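Local atomic coordinates of tannase (Lactobacillus plantarum, PDB entry 3WA7), a protein that catalyses the hydrolysis of galloyl ester bonds in tannins, releasing gallic acid, as an enzyme with an alpha/beta-hydrolase fold. Residues I140-Y145 with A191-I197; I314-F320 with P446-P450; Q350-T354 with R378-A383; T159-S163 with H451-Y455. All coordinates share one frame; numbering follows the deposited sequence. Where two conformers were deposited one is given.

Contacts 1 and 4 belong to the large mixed sheet and its flanking elements. Contact 1 packs helix 131-145 against the loop leading into strand 199-203, and contact 4 meets the end of strand 157-160; their centres lie about 23 Å apart, I197 touches T159, and their segments alternate along the chain. The loop after strand 440-444 supplies halves of contacts 2 and 4, whose centres are about 20 Å apart and which touch where I449 and P446 pack on Y455. Surface contact 3, about 30 Å from contact 4 between centres, has both segments between those of contact 2, which fall between those of contact 4. The probable catalytic site at contact 4 lies about 7 Å from the chain's centre, with contacts 1 and 2 on opposite sides.

Contact 1: I140-Y145 with A191-I197; sequences IRYVKY and APATDDI
R141 and D195 lie alongside one another, and both NE and NH2 of R141 grip the same oxygen, D195 OD2, at 2.9 and 2.8 Å. This is a side-on salt bridge: OD2 lies near the guanidinium plane, whereas the two donors approach it from one face of the carboxylate. The chain of R141 is extended from CG to NE and passes close to the loop backbone, with CD 3.2 Å from A193 O, which sits over one face of the guanidinium. At the edge, water 1 links NH1 to A191 O. E182 also pairs with NH1, while K137 and the backbone of N177 hold D195 OD1. With a leucine in place of R141, D195 OD2 would probably lose both of its guanidinium donors and the water link to A191 would be broken.

Small A191 and A193 let the helix come close: Y145 CB lies 3.6 Å from A191 CB. On the buried inner side, I140 CD1 meets I197 CG2 at 3.6 Å. The solvent side is more open and more polar. There exposed P192 lays CD over the Y145 ring, and K144, bent at chi3 (76°), brings NZ to T194 OG1 and D196 O, both at 2.9 Å, and into a salt bridge with D196 OD2, which N177 shares. T194 O is buried without a partner. Opposite charges thus tie the loop to helix 131-145.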
loop_
_atom_site.group_PDB
_atom_site.type_symbol
_atom_site.label_atom_id
_atom_site.label_comp_id
_atom_site.label_asym_id
_atom_site.label_seq_id
_atom_site.Cartn_x
_atom_site.Cartn_y
_atom_site.Cartn_z
ATOM N N ILE A 140 -8.279 -13.529 -4.069
ATOM C CA ILE A 140 -8.647 -13.964 -2.729
ATOM C C ILE A 140 -9.806 -14.961 -2.815
ATOM O O ILE A 140 -9.803 -15.982 -2.129
ATOM C CB ILE A 140 -9.061 -12.769 -1.849
ATOM C CG1 ILE A 140 -7.850 -11.857 -1.644
ATOM C CG2 ILE A 140 -9.618 -13.265 -0.508
ATOM C CD1 ILE A 140 -8.183 -10.515 -0.991
ATOM N N ARG A 141 -10.795 -14.676 -3.658
ATOM C CA ARG A 141 -11.925 -15.594 -3.798
ATOM C C ARG A 141 -11.457 -16.949 -4.323
ATOM O O ARG A 141 -11.960 -17.986 -3.897
ATOM C CB ARG A 141 -12.995 -15.010 -4.726
ATOM C CG ARG A 141 -13.624 -13.758 -4.158
ATOM C CD ARG A 141 -14.875 -13.334 -4.900
ATOM N NE ARG A 141 -15.512 -12.240 -4.176
ATOM C CZ ARG A 141 -16.753 -11.816 -4.380
ATOM N NH1 ARG A 141 -17.518 -12.390 -5.299
ATOM N NH2 ARG A 141 -17.231 -10.818 -3.648
ATOM N N TYR A 142 -10.494 -16.937 -5.239
ATOM C CA TYR A 142 -9.966 -18.184 -5.789
ATOM C C TYR A 142 -9.370 -19.017 -4.656
ATOM O O TYR A 142 -9.622 -20.215 -4.550
ATOM C CB TYR A 142 -8.874 -17.907 -6.827
ATOM C CG TYR A 142 -8.266 -19.173 -7.393
ATOM C CD1 TYR A 142 -8.858 -19.832 -8.472
ATOM C CD2 TYR A 142 -7.138 -19.749 -6.804
ATOM C CE1 TYR A 142 -8.344 -21.040 -8.947
ATOM C CE2 TYR A 142 -6.619 -20.956 -7.270
ATOM C CZ TYR A 142 -7.228 -21.594 -8.337
ATOM O OH TYR A 142 -6.731 -22.796 -8.778
ATOM N N VAL A 143 -8.574 -18.369 -3.814
ATOM C CA VAL A 143 -7.937 -19.049 -2.691
ATOM C C VAL A 143 -8.958 -19.627 -1.717
ATOM O O VAL A 143 -8.897 -20.810 -1.375
ATOM C CB VAL A 143 -6.997 -18.090 -1.924
ATOM C CG1 VAL A 143 -6.529 -18.734 -0.618
ATOM C CG2 VAL A 143 -5.798 -17.744 -2.790
ATOM N N LYS A 144 -9.898 -18.795 -1.282
ATOM C CA LYS A 144 -10.909 -19.230 -0.322
ATOM C C LYS A 144 -11.844 -20.294 -0.888
ATOM O O LYS A 144 -12.277 -21.191 -0.163
ATOM C CB LYS A 144 -11.695 -18.017 0.192
ATOM C CG LYS A 144 -10.786 -16.984 0.869
ATOM C CD LYS A 144 -11.553 -15.863 1.566
ATOM C CE LYS A 144 -12.168 -16.316 2.883
ATOM N NZ LYS A 144 -12.899 -15.188 3.550
ATOM N N TYR A 145 -12.139 -20.203 -2.182
ATOM C CA TYR A 145 -13.007 -21.177 -2.843
ATOM C C TYR A 145 -12.327 -22.539 -2.811
ATOM O O TYR A 145 -12.985 -23.584 -2.787
ATOM C CB TYR A 145 -13.245 -20.762 -4.300
ATOM C CG TYR A 145 -14.089 -21.726 -5.112
ATOM C CD1 TYR A 145 -15.389 -22.045 -4.722
ATOM C CD2 TYR A 145 -13.597 -22.291 -6.291
ATOM C CE1 TYR A 145 -16.184 -22.901 -5.487
ATOM C CE2 TYR A 145 -14.383 -23.150 -7.064
ATOM C CZ TYR A 145 -15.676 -23.448 -6.655
ATOM O OH TYR A 145 -16.464 -24.283 -7.419
ATOM N N ALA A 191 -14.385 -16.795 -8.713
ATOM C CA ALA A 191 -14.892 -17.918 -7.933
ATOM C C ALA A 191 -15.993 -17.492 -6.973
ATOM O O ALA A 191 -15.973 -16.379 -6.446
ATOM C CB ALA A 191 -13.745 -18.580 -7.161
ATOM N N PRO A 192 -16.977 -18.376 -6.739
ATOM C CA PRO A 192 -18.100 -18.106 -5.838
ATOM C C PRO A 192 -17.693 -18.282 -4.379
ATOM O O PRO A 192 -18.054 -19.268 -3.731
ATOM C CB PRO A 192 -19.135 -19.133 -6.276
ATOM C CG PRO A 192 -18.280 -20.307 -6.616
ATOM C CD PRO A 192 -17.149 -19.680 -7.409
ATOM N N ALA A 193 -16.929 -17.321 -3.872
ATOM C CA ALA A 193 -16.462 -17.349 -2.495
ATOM C C ALA A 193 -16.349 -15.917 -1.986
ATOM O O ALA A 193 -16.540 -14.966 -2.744
ATOM C CB ALA A 193 -15.102 -18.045 -2.412
ATOM N N THR A 194 -16.051 -15.772 -0.700
ATOM C CA THR A 194 -15.905 -14.455 -0.090
ATOM C C THR A 194 -14.496 -13.909 -0.327
ATOM O O THR A 194 -13.601 -14.641 -0.754
ATOM C CB THR A 194 -16.153 -14.521 1.430
ATOM O OG1 THR A 194 -15.286 -15.505 2.012
ATOM C CG2 THR A 194 -17.601 -14.882 1.719
ATOM N N ASP A 195 -14.298 -12.623 -0.052
ATOM C CA ASP A 195 -12.980 -12.021 -0.234
ATOM C C ASP A 195 -12.492 -11.231 0.983
ATOM O O ASP A 195 -11.544 -10.452 0.885
ATOM C CB ASP A 195 -12.946 -11.134 -1.492
ATOM C CG ASP A 195 -14.038 -10.084 -1.506
ATOM O OD1 ASP A 195 -14.144 -9.314 -0.529
ATOM O OD2 ASP A 195 -14.784 -10.026 -2.508
ATOM N N ASP A 196 -13.140 -11.431 2.128
ATOM C CA ASP A 196 -12.708 -10.763 3.348
ATOM C C ASP A 196 -11.459 -11.522 3.787
ATOM O O ASP A 196 -11.345 -12.727 3.547
ATOM C CB ASP A 196 -13.797 -10.837 4.429
ATOM C CG ASP A 196 -14.158 -12.261 4.805
ATOM O OD1 ASP A 196 -13.788 -12.701 5.914
ATOM O OD2 ASP A 196 -14.813 -12.942 3.988
ATOM N N ILE A 197 -10.514 -10.825 4.407
ATOM C CA ILE A 197 -9.279 -11.469 4.834
ATOM C C ILE A 197 -9.026 -11.353 6.331
ATOM O O ILE A 197 -9.751 -10.661 7.047
ATOM C CB ILE A 197 -8.070 -10.904 4.061
ATOM C CG1 ILE A 197 -7.943 -9.398 4.313
ATOM C CG2 ILE A 197 -8.234 -11.198 2.567
ATOM C CD1 ILE A 197 -6.758 -8.754 3.613
HETATM O O HOH W 1 -17.216 -14.037 -7.416
#

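Contact 2: I314-F320 with P446-P450; sequences IHKYAGF and PWDIP
The indole of W447 is inserted among I314, Y317 and F320, and D448 beside it takes the polar ends of K316 and Y317. I314 places CG2 over one face of the indole, 4.3 Å from the centroid of the five-membered ring. Y317 turns its edge toward the face of the six-membered ring, with the planes 83° apart. W447 in turn presents its own edge to the face of F320, bringing CH2 to 3.6 Å from F320 CE1. These two offset edge-to-face pairs make an aromatic cluster, for which a broad, flat tryptophan is well suited.

The carboxylate of D448 divides its oxygens: OD1 accepts from Y317 OH at 2.6 Å, nearly in line with the C-O bond, and OD2 is met on its syn side by K316 NZ at 2.8 Å. K316 reaches it because its long chain is extended beyond CG.

Further out, a type II beta turn from P446 to I449 puts W447 and D448 at its two central positions. P446 and I449 bond through their backbones to A417 and A418. W447 also packs on A304 and A307 of helix 291-309, and the ring of Y335 meets Y317 edge to face. The contact thus joins an apolar aromatic cluster to a more exposed salt bridge, and the phenol of Y317 serves both: its ring packs on tryptophan while its hydroxyl donates to one carboxylate oxygen of D448.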
loop_
_atom_site.group_PDB
_atom_site.type_symbol
_atom_site.label_atom_id
_atom_site.label_comp_id
_atom_site.label_asym_id
_atom_site.label_seq_id
_atom_site.Cartn_x
_atom_site.Cartn_y
_atom_site.Cartn_z
ATOM N N ILE A 314 21.550 10.132 14.835
ATOM C CA ILE A 314 20.417 10.890 14.329
ATOM C C ILE A 314 20.731 12.334 13.956
ATOM O O ILE A 314 19.825 13.124 13.689
ATOM C CB ILE A 314 19.233 10.859 15.319
ATOM C CG1 ILE A 314 19.651 11.424 16.675
ATOM C CG2 ILE A 314 18.731 9.427 15.461
ATOM C CD1 ILE A 314 18.482 11.644 17.619
ATOM N N HIS A 315 22.015 12.677 13.939
ATOM C CA HIS A 315 22.427 14.018 13.538
ATOM C C HIS A 315 22.598 13.912 12.028
ATOM O O HIS A 315 23.676 13.591 11.530
ATOM C CB HIS A 315 23.752 14.406 14.205
ATOM C CG HIS A 315 24.249 15.768 13.824
ATOM N ND1 HIS A 315 24.766 16.051 12.578
ATOM C CD2 HIS A 315 24.315 16.923 14.527
ATOM C CE1 HIS A 315 25.130 17.321 12.530
ATOM N NE2 HIS A 315 24.868 17.873 13.702
ATOM N N LYS A 316 21.509 14.154 11.308
ATOM C CA LYS A 316 21.499 14.075 9.857
ATOM C C LYS A 316 20.528 15.132 9.347
ATOM O O LYS A 316 20.891 15.977 8.527
ATOM C CB LYS A 316 21.052 12.676 9.420
ATOM C CG LYS A 316 21.102 12.445 7.922
ATOM C CD LYS A 316 20.852 10.982 7.577
ATOM C CE LYS A 316 20.854 10.774 6.073
ATOM N NZ LYS A 316 20.671 9.342 5.707
ATOM N N TYR A 317 19.293 15.076 9.837
ATOM C CA TYR A 317 18.276 16.050 9.458
ATOM C C TYR A 317 18.182 17.072 10.580
ATOM O O TYR A 317 18.357 16.737 11.753
ATOM C CB TYR A 317 16.904 15.392 9.275
ATOM C CG TYR A 317 16.882 14.280 8.260
ATOM C CD1 TYR A 317 17.089 12.956 8.645
ATOM C CD2 TYR A 317 16.679 14.551 6.909
ATOM C CE1 TYR A 317 17.092 11.928 7.711
ATOM C CE2 TYR A 317 16.682 13.532 5.964
ATOM C CZ TYR A 317 16.888 12.224 6.372
ATOM O OH TYR A 317 16.894 11.211 5.441
ATOM N N ALA A 318 17.899 18.317 10.217
ATOM C CA ALA A 318 17.794 19.388 11.199
ATOM C C ALA A 318 16.471 19.345 11.961
ATOM O O ALA A 318 15.530 18.656 11.555
ATOM C CB ALA A 318 17.939 20.735 10.499
ATOM N N GLY A 319 16.418 20.067 13.079
ATOM C CA GLY A 319 15.188 20.149 13.846
ATOM C C GLY A 319 15.089 19.534 15.229
ATOM O O GLY A 319 14.361 20.052 16.076
ATOM N N PHE A 320 15.808 18.445 15.478
ATOM C CA PHE A 320 15.711 17.784 16.772
ATOM C C PHE A 320 16.527 18.378 17.911
ATOM O O PHE A 320 17.570 19.000 17.704
ATOM C CB PHE A 320 16.058 16.296 16.637
ATOM C CG PHE A 320 15.118 15.531 15.749
ATOM C CD1 PHE A 320 15.344 15.452 14.377
ATOM C CD2 PHE A 320 13.994 14.906 16.281
ATOM C CE1 PHE A 320 14.462 14.758 13.546
ATOM C CE2 PHE A 320 13.104 14.210 15.458
ATOM C CZ PHE A 320 13.341 14.136 14.088
ATOM N N PRO A 446 9.344 4.226 10.813
ATOM C CA PRO A 446 10.770 3.874 10.892
ATOM C C PRO A 446 11.736 4.979 10.472
ATOM O O PRO A 446 11.650 5.511 9.367
ATOM C CB PRO A 446 10.871 2.647 9.984
ATOM C CG PRO A 446 9.533 2.014 10.140
ATOM C CD PRO A 446 8.598 3.193 10.072
ATOM N N TRP A 447 12.676 5.291 11.360
ATOM C CA TRP A 447 13.666 6.340 11.122
ATOM C C TRP A 447 14.493 6.208 9.846
ATOM O O TRP A 447 15.025 5.142 9.531
ATOM C CB TRP A 447 14.625 6.440 12.316
ATOM C CG TRP A 447 15.678 7.496 12.129
ATOM C CD1 TRP A 447 16.994 7.306 11.799
ATOM C CD2 TRP A 447 15.487 8.912 12.214
ATOM N NE1 TRP A 447 17.629 8.521 11.671
ATOM C CE2 TRP A 447 16.727 9.522 11.921
ATOM C CE3 TRP A 447 14.383 9.726 12.506
ATOM C CZ2 TRP A 447 16.895 10.913 11.912
ATOM C CZ3 TRP A 447 14.549 11.106 12.496
ATOM C CH2 TRP A 447 15.796 11.685 12.200
ATOM N N ASP A 448 14.595 7.320 9.127
ATOM C CA ASP A 448 15.379 7.422 7.905
ATOM C C ASP A 448 15.137 6.339 6.862
ATOM O O ASP A 448 16.037 5.993 6.094
ATOM C CB ASP A 448 16.867 7.488 8.271
ATOM C CG ASP A 448 17.726 8.032 7.143
ATOM O OD1 ASP A 448 17.216 8.848 6.348
ATOM O OD2 ASP A 448 18.917 7.657 7.062
ATOM N N ILE A 449 13.921 5.807 6.831
ATOM C CA ILE A 449 13.565 4.790 5.852
ATOM C C ILE A 449 12.892 5.511 4.693
ATOM O O ILE A 449 11.948 6.273 4.891
ATOM C CB ILE A 449 12.602 3.742 6.446
ATOM C CG1 ILE A 449 13.356 2.856 7.440
ATOM C CG2 ILE A 449 12.009 2.878 5.336
ATOM C CD1 ILE A 449 14.478 2.060 6.803
ATOM N N PRO A 450 13.393 5.301 3.469
ATOM C CA PRO A 450 12.828 5.943 2.282
ATOM C C PRO A 450 11.549 5.259 1.830
ATOM O O PRO A 450 11.018 4.390 2.521
ATOM C CB PRO A 450 13.945 5.793 1.259
ATOM C CG PRO A 450 14.463 4.422 1.579
ATOM C CD PRO A 450 14.542 4.449 3.106
#

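Contact 3: Q350-T354 with R378-A383; sequences QLDLT and RSTVTA
L351 and T380 are joined by one backbone hydrogen bond, from T380 N to L351 O at 3.0 Å, where the two segments pass within 4.6 Å at the CA atoms of L351 and S379. Neither segment is regular. Residues 350-353 form a type I beta turn closed by L353 N to Q350 O, after which L353 itself takes left-handed helical angles (64°/25°). On the other side, R378 is where the chain leaves the helical conformation of helix 373-377. The amide of T380 approaches L351 O from above the carbonyl plane, and T380 OG1 lies 3.3 Å from the same oxygen in a weak and unsettled bond.

L351 lies alongside R378, pointing the same way, and covers its backbone carbonyl, with L351 CD1 at 3.5 Å from R378 O. The apolar meeting is that of L353 with V381 and A383: L353 CD1 rests against both V381 CG2 (3.7 Å) and A383 CB (3.6 Å). One methyl of the leucine serves both, and the small alanine lets it come close. A368 and H370 also pack on L353.

Polar side chains brace each loop from within. D352, with its carboxylate swung between backbone N and carbonyl carbon (chi1 58°), turns OD1 back to accept from both T354 N and T354 OG1 on one face of its plane, making an Asx turn. S379 OG donates to V381 O at 2.6 Å and also pairs with H370. Chemically, therefore, each loop is shaped by hydrogen bonds of its own, while a single firm backbone bond and a few methyl contacts join them at the surface.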
loop_
_atom_site.group_PDB
_atom_site.type_symbol
_atom_site.label_atom_id
_atom_site.label_comp_id
_atom_site.label_asym_id
_atom_site.label_seq_id
_atom_site.Cartn_x
_atom_site.Cartn_y
_atom_site.Cartn_z
ATOM N N GLN A 350 -2.771 16.302 -10.647
ATOM C CA GLN A 350 -2.140 17.326 -11.474
ATOM C C GLN A 350 -3.158 18.027 -12.366
ATOM O O GLN A 350 -4.068 17.394 -12.900
ATOM C CB GLN A 350 -1.022 16.708 -12.312
ATOM C CG GLN A 350 0.318 16.648 -11.607
ATOM C CD GLN A 350 1.029 17.986 -11.628
ATOM O OE1 GLN A 350 1.377 18.496 -12.694
ATOM N NE2 GLN A 350 1.244 18.565 -10.452
ATOM N N LEU A 351 -3.000 19.339 -12.521
ATOM C CA LEU A 351 -3.935 20.110 -13.326
ATOM C C LEU A 351 -3.941 19.690 -14.789
ATOM O O LEU A 351 -4.946 19.868 -15.482
ATOM C CB LEU A 351 -3.623 21.605 -13.217
ATOM C CG LEU A 351 -3.606 22.172 -11.794
ATOM C CD1 LEU A 351 -3.458 23.689 -11.862
ATOM C CD2 LEU A 351 -4.885 21.796 -11.059
ATOM N N ASP A 352 -2.826 19.134 -15.255
ATOM C CA ASP A 352 -2.731 18.694 -16.643
ATOM C C ASP A 352 -2.949 17.192 -16.822
ATOM O O ASP A 352 -2.696 16.654 -17.900
ATOM C CB ASP A 352 -1.380 19.096 -17.251
ATOM C CG ASP A 352 -0.194 18.537 -16.484
ATOM O OD1 ASP A 352 -0.389 17.671 -15.605
ATOM O OD2 ASP A 352 0.946 18.963 -16.772
ATOM N N LEU A 353 -3.412 16.525 -15.765
ATOM C CA LEU A 353 -3.702 15.085 -15.797
ATOM C C LEU A 353 -2.508 14.162 -16.044
ATOM O O LEU A 353 -2.689 13.034 -16.513
ATOM C CB LEU A 353 -4.761 14.793 -16.868
ATOM C CG LEU A 353 -6.164 15.390 -16.727
ATOM C CD1 LEU A 353 -6.977 15.067 -17.972
ATOM C CD2 LEU A 353 -6.843 14.831 -15.492
ATOM N N THR A 354 -1.306 14.614 -15.703
ATOM C CA THR A 354 -0.099 13.826 -15.943
ATOM C C THR A 354 0.414 12.900 -14.837
ATOM O O THR A 354 1.426 12.228 -15.027
ATOM C CB THR A 354 1.071 14.749 -16.347
ATOM O OG1 THR A 354 1.265 15.745 -15.335
ATOM C CG2 THR A 354 0.778 15.430 -17.676
ATOM N N ARG A 378 -9.656 23.944 -11.774
ATOM C CA ARG A 378 -8.465 24.611 -12.292
ATOM C C ARG A 378 -7.702 23.812 -13.340
ATOM O O ARG A 378 -6.527 24.077 -13.592
ATOM C CB ARG A 378 -7.531 24.951 -11.132
ATOM C CG ARG A 378 -8.165 25.882 -10.122
ATOM C CD ARG A 378 -7.312 26.038 -8.881
ATOM N NE ARG A 378 -7.906 26.991 -7.948
ATOM C CZ ARG A 378 -9.112 26.858 -7.405
ATOM N NH1 ARG A 378 -9.866 25.806 -7.698
ATOM N NH2 ARG A 378 -9.568 27.781 -6.569
ATOM N N SER A 379 -8.374 22.847 -13.957
ATOM C CA SER A 379 -7.741 22.014 -14.971
ATOM C C SER A 379 -7.163 22.844 -16.111
ATOM O O SER A 379 -7.813 23.759 -16.622
ATOM C CB SER A 379 -8.748 21.008 -15.528
ATOM O OG SER A 379 -8.123 20.129 -16.446
ATOM N N THR A 380 -5.937 22.521 -16.507
ATOM C CA THR A 380 -5.274 23.239 -17.589
ATOM C C THR A 380 -5.478 22.534 -18.925
ATOM O O THR A 380 -4.937 22.952 -19.946
ATOM C CB THR A 380 -3.765 23.378 -17.320
ATOM O OG1 THR A 380 -3.189 22.079 -17.136
ATOM C CG2 THR A 380 -3.526 24.222 -16.080
ATOM N N VAL A 381 -6.263 21.459 -18.907
ATOM C CA VAL A 381 -6.565 20.689 -20.113
ATOM C C VAL A 381 -8.018 20.233 -20.062
ATOM O O VAL A 381 -8.634 20.236 -18.997
ATOM C CB VAL A 381 -5.664 19.434 -20.230
ATOM C CG1 VAL A 381 -4.198 19.841 -20.251
ATOM C CG2 VAL A 381 -5.938 18.480 -19.069
ATOM N N THR A 382 -8.572 19.854 -21.211
ATOM C CA THR A 382 -9.950 19.373 -21.251
ATOM C C THR A 382 -9.975 18.128 -20.372
ATOM O O THR A 382 -9.163 17.223 -20.562
ATOM C CB THR A 382 -10.374 18.995 -22.685
ATOM O OG1 THR A 382 -10.273 20.147 -23.529
ATOM C CG2 THR A 382 -11.810 18.493 -22.701
ATOM N N ALA A 383 -10.894 18.077 -19.414
ATOM C CA ALA A 383 -10.939 16.932 -18.514
ATOM C C ALA A 383 -12.281 16.654 -17.849
ATOM O O ALA A 383 -13.153 17.521 -17.775
ATOM C CB ALA A 383 -9.870 17.097 -17.443
#

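Contact 4: T159-S163 with H451-Y455; sequences TNGTS and HSGDY. With SO4 (sulfate ion), chain C.
H451 and S163 meet through the imidazole of H451, whose NE2 donates to S163 OG at 2.9 Å. From CB, the side chain leaves with CG anti to the backbone N (chi1 -174°), which carries the ring across to the serine. One ring nitrogen, ND1, is bonded to D419. Next to it CE1 passes 3.2 Å from S163 OG, which lies close to the ring plane. The single N-H of NE2, at the tip, points between S163 OG and sulfate O2, a weak second acceptor at 2.7 Å; CD2 comes 3.0 Å from that O2. S163 OG donates to sulfate O4 at 2.6 Å, and G77 N also holds the ion, probably a crystallisation component. If a phenylalanine stood at H451, S163 and D419 would probably both be left without the ring nitrogens that link them.

Elsewhere in the contact, N160 ND2 donates to D454 OD1 at 3.1 Å, with the two planes only 16° apart and OD1 met on its syn side; S201 and T97 are further partners of these side chains. Water 2 joins N160 ND2 to D454 OD2, and water 3 joins D454 OD1 to T162 OG1. G453 must lack a side chain, because a CB would strike T162 OG1. S163 has an unusual positive phi (61°) just before helix 164-174, consistent with the nucleophile elbow of an alpha/beta-hydrolase; S163, H451 and D419 are arranged as expected for a Ser-His-Asp triad, probably the catalytic one.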
loop_
_atom_site.group_PDB
_atom_site.type_symbol
_atom_site.label_atom_id
_atom_site.label_comp_id
_atom_site.label_asym_id
_atom_site.label_seq_id
_atom_site.Cartn_x
_atom_site.Cartn_y
_atom_site.Cartn_z
ATOM N N THR A 159 -2.620 -10.024 3.426
ATOM C CA THR A 159 -2.108 -9.334 2.253
ATOM C C THR A 159 -0.909 -8.467 2.610
ATOM O O THR A 159 -0.731 -8.066 3.761
ATOM C CB THR A 159 -3.185 -8.440 1.600
ATOM O OG1 THR A 159 -3.816 -7.631 2.604
ATOM C CG2 THR A 159 -4.223 -9.290 0.888
ATOM N N ASN A 160 -0.074 -8.202 1.613
ATOM C CA ASN A 160 1.092 -7.357 1.813
ATOM C C ASN A 160 1.389 -6.632 0.518
ATOM O O ASN A 160 1.173 -7.163 -0.570
ATOM C CB ASN A 160 2.312 -8.183 2.233
ATOM C CG ASN A 160 3.496 -7.311 2.601
ATOM O OD1 ASN A 160 3.352 -6.332 3.333
ATOM N ND2 ASN A 160 4.672 -7.662 2.100
ATOM N N GLY A 161 1.877 -5.406 0.637
ATOM C CA GLY A 161 2.199 -4.639 -0.547
ATOM C C GLY A 161 2.877 -3.352 -0.139
ATOM O O GLY A 161 2.802 -2.953 1.022
ATOM N N THR A 162 3.536 -2.712 -1.096
ATOM C CA THR A 162 4.251 -1.463 -0.852
ATOM C C THR A 162 3.721 -0.345 -1.754
ATOM O O THR A 162 3.411 -0.581 -2.919
ATOM C CB THR A 162 5.761 -1.651 -1.129
ATOM O OG1 THR A 162 6.300 -2.616 -0.215
ATOM C CG2 THR A 162 6.504 -0.337 -0.977
ATOM N N SER A 163 3.612 0.865 -1.201
ATOM C CA SER A 163 3.151 2.038 -1.950
ATOM C C SER A 163 1.732 1.833 -2.480
ATOM O O SER A 163 0.810 1.595 -1.705
ATOM C CB SER A 163 4.121 2.323 -3.107
ATOM O OG SER A 163 3.896 3.606 -3.676
ATOM N N HIS A 451 11.061 5.666 0.663
ATOM C CA HIS A 451 9.861 5.090 0.084
ATOM C C HIS A 451 10.225 3.660 -0.307
ATOM O O HIS A 451 10.921 3.440 -1.300
ATOM C CB HIS A 451 9.456 5.901 -1.149
ATOM C CG HIS A 451 8.150 5.485 -1.747
ATOM N ND1 HIS A 451 6.962 5.534 -1.050
ATOM C CD2 HIS A 451 7.844 5.026 -2.983
ATOM C CE1 HIS A 451 5.980 5.124 -1.832
ATOM N NE2 HIS A 451 6.487 4.810 -3.010
ATOM N N SER A 452 9.765 2.695 0.483
ATOM C CA SER A 452 10.078 1.292 0.234
ATOM C C SER A 452 9.263 0.394 1.154
ATOM O O SER A 452 8.437 0.875 1.922
ATOM C CB SER A 452 11.562 1.050 0.494
ATOM O OG SER A 452 11.872 1.363 1.843
ATOM N N GLY A 453 9.507 -0.912 1.077
ATOM C CA GLY A 453 8.793 -1.849 1.926
ATOM C C GLY A 453 9.577 -3.128 2.167
ATOM O O GLY A 453 10.697 -3.272 1.678
ATOM N N ASP A 454 8.992 -4.045 2.936
ATOM C CA ASP A 454 9.609 -5.340 3.233
ATOM C C ASP A 454 11.038 -5.251 3.777
ATOM O O ASP A 454 11.851 -6.144 3.538
ATOM C CB ASP A 454 9.607 -6.211 1.970
ATOM C CG ASP A 454 8.205 -6.613 1.529
ATOM O OD1 ASP A 454 7.236 -5.916 1.890
ATOM O OD2 ASP A 454 8.073 -7.622 0.803
ATOM N N TYR A 455 11.338 -4.191 4.521
ATOM C CA TYR A 455 12.680 -4.001 5.074
ATOM C C TYR A 455 12.810 -4.440 6.531
ATOM O O TYR A 455 13.886 -4.333 7.123
ATOM C CB TYR A 455 13.072 -2.525 4.948
ATOM C CG TYR A 455 11.971 -1.584 5.381
ATOM C CD1 TYR A 455 11.614 -1.466 6.722
ATOM C CD2 TYR A 455 11.243 -0.853 4.440
ATOM C CE1 TYR A 455 10.561 -0.651 7.121
ATOM C CE2 TYR A 455 10.186 -0.033 4.828
ATOM C CZ TYR A 455 9.850 0.061 6.171
ATOM O OH TYR A 455 8.791 0.849 6.561
HETATM S S SO4 C . 5.899 3.537 -6.664
HETATM O O1 SO4 C . 6.585 2.297 -7.071
HETATM O O2 SO4 C . 6.661 4.196 -5.594
HETATM O O3 SO4 C . 5.823 4.442 -7.820
HETATM O O4 SO4 C . 4.545 3.215 -6.184
HETATM O O HOH W 2 5.929 -8.943 -0.125
HETATM O O HOH W 3 5.440 -5.151 -0.095
#